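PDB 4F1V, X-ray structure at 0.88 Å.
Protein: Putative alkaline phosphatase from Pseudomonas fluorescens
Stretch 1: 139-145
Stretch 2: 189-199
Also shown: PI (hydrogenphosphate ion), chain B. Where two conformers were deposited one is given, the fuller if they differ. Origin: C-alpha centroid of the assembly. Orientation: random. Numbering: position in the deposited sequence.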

# COMPACT_ATOMS: atom_id res chain seq x y z
N VAL A 139 20.13 -6.11 -5.37
CA VAL A 139 18.80 -5.80 -4.85
C VAL A 139 18.71 -4.27 -4.59
O VAL A 139 19.57 -3.70 -3.94
CB VAL A 139 18.59 -6.58 -3.53
CG1 VAL A 139 17.30 -6.10 -2.84
CG2 VAL A 139 18.52 -8.07 -3.86
N VAL A 140 17.62 -3.68 -5.07
CA VAL A 140 17.28 -2.28 -4.79
C VAL A 140 16.09 -2.28 -3.82
O VAL A 140 15.17 -3.08 -3.95
CB VAL A 140 16.91 -1.51 -6.08
CG1 VAL A 140 16.68 -0.03 -5.76
CG2 VAL A 140 17.99 -1.66 -7.14
N TYR A 141 16.12 -1.42 -2.80
CA TYR A 141 15.11 -1.38 -1.76
C TYR A 141 14.84 0.08 -1.38
O TYR A 141 15.59 0.98 -1.68
CB TYR A 141 15.49 -2.24 -0.56
CG TYR A 141 16.66 -1.67 0.21
CD1 TYR A 141 16.45 -0.86 1.32
CD2 TYR A 141 17.96 -1.91 -0.18
CE1 TYR A 141 17.48 -0.30 2.04
CE2 TYR A 141 19.02 -1.31 0.47
CZ TYR A 141 18.81 -0.51 1.60
OH TYR A 141 19.85 0.07 2.30
N ARG A 142 13.73 0.28 -0.64
CA ARG A 142 13.33 1.63 -0.22
C ARG A 142 14.10 2.07 1.01
O ARG A 142 14.08 1.39 2.05
CB ARG A 142 11.79 1.66 0.04
CG ARG A 142 10.98 1.55 -1.24
CD ARG A 142 10.95 2.85 -2.02
NE ARG A 142 10.22 3.91 -1.32
CZ ARG A 142 8.89 3.96 -1.28
NH1 ARG A 142 8.14 3.13 -2.02
NH2 ARG A 142 8.30 4.87 -0.50
N SER A 143 14.72 3.23 0.91
CA SER A 143 15.47 3.80 2.01
C SER A 143 14.66 4.23 3.21
O SER A 143 15.14 4.23 4.33
CB SER A 143 16.26 5.05 1.50
OG SER A 143 15.38 6.12 1.17
N GLU A 144 13.42 4.65 2.95
CA GLU A 144 12.59 5.35 3.93
C GLU A 144 11.45 4.42 4.39
O GLU A 144 11.33 3.28 4.01
CB GLU A 144 12.07 6.68 3.37
CG GLU A 144 10.89 6.70 2.46
CD GLU A 144 11.09 6.21 1.03
OE1 GLU A 144 11.84 5.25 0.76
OE2 GLU A 144 10.32 6.74 0.14
N SER A 145 10.59 4.99 5.28
CA SER A 145 9.49 4.26 5.86
C SER A 145 8.38 4.16 4.79
O SER A 145 7.73 5.13 4.44
CB SER A 145 9.00 5.01 7.07
OG SER A 145 7.85 4.39 7.64
P PI B . 4.91 3.89 -0.19
O1 PI B . 4.72 4.12 1.31
O2 PI B . 5.51 5.12 -0.87
O3 PI B . 5.76 2.64 -0.43
O4 PI B . 3.51 3.67 -0.83
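Stretch 2 189-199: TGSQGVMTALA

Stretch 2 (Thr189 to Ala199) packs as a helix against the end of a strand in stretch 1 and the turn that follows it. Residues 139-142 are extended and continue a strand that begins earlier in the chain; from Ser143 onward the chain leaves the strand. In stretch 2, Thr189 is extended (phi/psi -118/129) and Gly190 has a positive phi (79/160), a value that by itself favours glycine. A helix makes up most of the stretch, with hydrogen bonds from Val194 N to Gly190 O (3.0 Å), Met195 N to Ser191 O (3.0 Å) and Leu198 N to Val194 O (2.8 Å). This helix runs nearly antiparallel to strand 139-142: the angle between their N-to-C directions is 165°, and the axes approach to 8.6 Å. The register follows from this direction, with the CA of Ser143 5.5 Å from the CA of Thr189 and, at the other end, the CA of Val140 6.7 Å from the CA of Leu198. Together the two stretches bury 423 Å².

Val140 has the largest area covered by the other stretch, 83 Å². Its CA-to-CB bond points toward the helix, and with chi1 in t Val140 CG1 lies 3.9 Å from Val194 CG1 and 4.0 Å from Ala197 CB, while Val140 CG2 lies 4.3 Å from Leu198 CD1. Val194 and Ala197, three residues apart, fall on the same side of the helix and also point toward the strand, so this end of the contact is apolar. Neighbouring Val139 and Tyr141 point away, in keeping with the alternation of a strand. Val194, with 58 Å² covered, is the most covered residue of the helix: besides its CG1 contact with Val140, Val194 CG2 lies 3.9 Å from Tyr141 O and 3.5 Å from Arg142 CD.

Arg142, with 67 Å² covered, leaves the backbone sideways, but its end comes nearer to the helix. Its CD extends the apolar contact before the charged group begins. The guanidinium carries Gly190 C and Ser191 N over one face; Arg142 NH1 lies 3.6 Å from Ser191 N. Arg142 NE and Gly190 N approach to 3.2 Å, but both are donors and do not bond to each other. Glu144 serves both: Arg142 NE donates to Glu144 OE1 (3.0 Å), Arg142 NH2 forms a salt bridge with Glu144 OE2 (2.8 Å), and Gly190 N donates to the same Glu144 OE2 (2.9 Å). The carboxylate thus ties the arginine to the start of stretch 2. The guanidinium also reaches the hydrogenphosphate ion, with hydrogen bonds from Arg142 NH1 to PI O3 (2.9 Å) and from Arg142 NH2 to PI O2 (2.8 Å), the latter oxygen lying at the guanidinium edge.

Thr189 closes the contact at its exposed end: Thr189 OG1 shares a hydrogen bond of 2.8 Å with Ser143 OG, and Thr189 CG2 rests 3.7 Å from Glu144 OE2. Gln192, Met195 and Thr196 make no contact with the strand.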

# COMPACT_ATOMS: atom_id res chain seq x y z
N THR A 189 14.77 6.22 -2.86
CA THR A 189 13.69 6.90 -2.13
C THR A 189 12.49 7.09 -3.06
O THR A 189 12.65 7.63 -4.17
CB THR A 189 14.18 8.25 -1.62
OG1 THR A 189 15.33 8.02 -0.83
CG2 THR A 189 13.12 9.01 -0.82
N GLY A 190 11.32 6.68 -2.61
CA GLY A 190 10.11 6.72 -3.36
C GLY A 190 10.03 5.57 -4.36
O GLY A 190 10.99 4.99 -4.81
N SER A 191 8.79 5.28 -4.81
CA SER A 191 8.60 4.28 -5.89
C SER A 191 9.40 4.66 -7.14
O SER A 191 10.09 3.84 -7.73
CB SER A 191 7.11 4.15 -6.26
OG SER A 191 6.32 3.59 -5.22
N GLN A 192 9.24 5.93 -7.56
CA GLN A 192 9.93 6.34 -8.76
C GLN A 192 11.43 6.34 -8.58
O GLN A 192 12.19 5.98 -9.51
CB GLN A 192 9.36 7.74 -9.17
CG GLN A 192 7.85 7.70 -9.51
CD GLN A 192 7.20 9.07 -9.51
OE1 GLN A 192 7.00 9.72 -8.44
NE2 GLN A 192 6.91 9.61 -10.73
N GLY A 193 11.91 6.78 -7.43
CA GLY A 193 13.38 6.78 -7.18
C GLY A 193 13.93 5.35 -7.28
O GLY A 193 15.05 5.15 -7.82
N VAL A 194 13.21 4.37 -6.78
CA VAL A 194 13.65 2.95 -6.92
C VAL A 194 13.64 2.56 -8.41
O VAL A 194 14.61 1.90 -8.85
CB VAL A 194 12.79 2.03 -6.06
CG1 VAL A 194 12.90 0.59 -6.57
CG2 VAL A 194 13.20 2.12 -4.58
N MET A 195 12.59 2.88 -9.16
CA MET A 195 12.61 2.50 -10.59
C MET A 195 13.76 3.15 -11.34
O MET A 195 14.35 2.53 -12.25
CB MET A 195 11.28 2.77 -11.23
CG MET A 195 10.16 1.88 -10.76
SD MET A 195 10.44 0.08 -10.94
CE MET A 195 10.44 -0.10 -12.71
N THR A 196 14.08 4.41 -11.01
CA THR A 196 15.24 5.05 -11.60
C THR A 196 16.54 4.31 -11.29
O THR A 196 17.38 4.05 -12.14
CB THR A 196 15.30 6.55 -11.15
OG1 THR A 196 14.14 7.19 -11.68
CG2 THR A 196 16.59 7.23 -11.55
N ALA A 197 16.68 3.91 -10.01
CA ALA A 197 17.86 3.16 -9.61
C ALA A 197 17.89 1.77 -10.28
O ALA A 197 18.98 1.28 -10.62
CB ALA A 197 17.91 3.02 -8.07
N LEU A 198 16.75 1.13 -10.47
CA LEU A 198 16.74 -0.18 -11.10
C LEU A 198 17.50 -0.15 -12.45
O LEU A 198 18.19 -1.09 -12.84
CB LEU A 198 15.29 -0.63 -11.28
CG LEU A 198 15.04 -2.11 -11.50
CD1 LEU A 198 15.24 -2.91 -10.21
CD2 LEU A 198 13.59 -2.32 -12.00
N ALA A 199 17.34 0.98 -13.16
CA ALA A 199 17.90 1.15 -14.46
C ALA A 199 19.34 1.63 -14.42
O ALA A 199 20.04 1.64 -15.49
CB ALA A 199 17.04 2.17 -15.24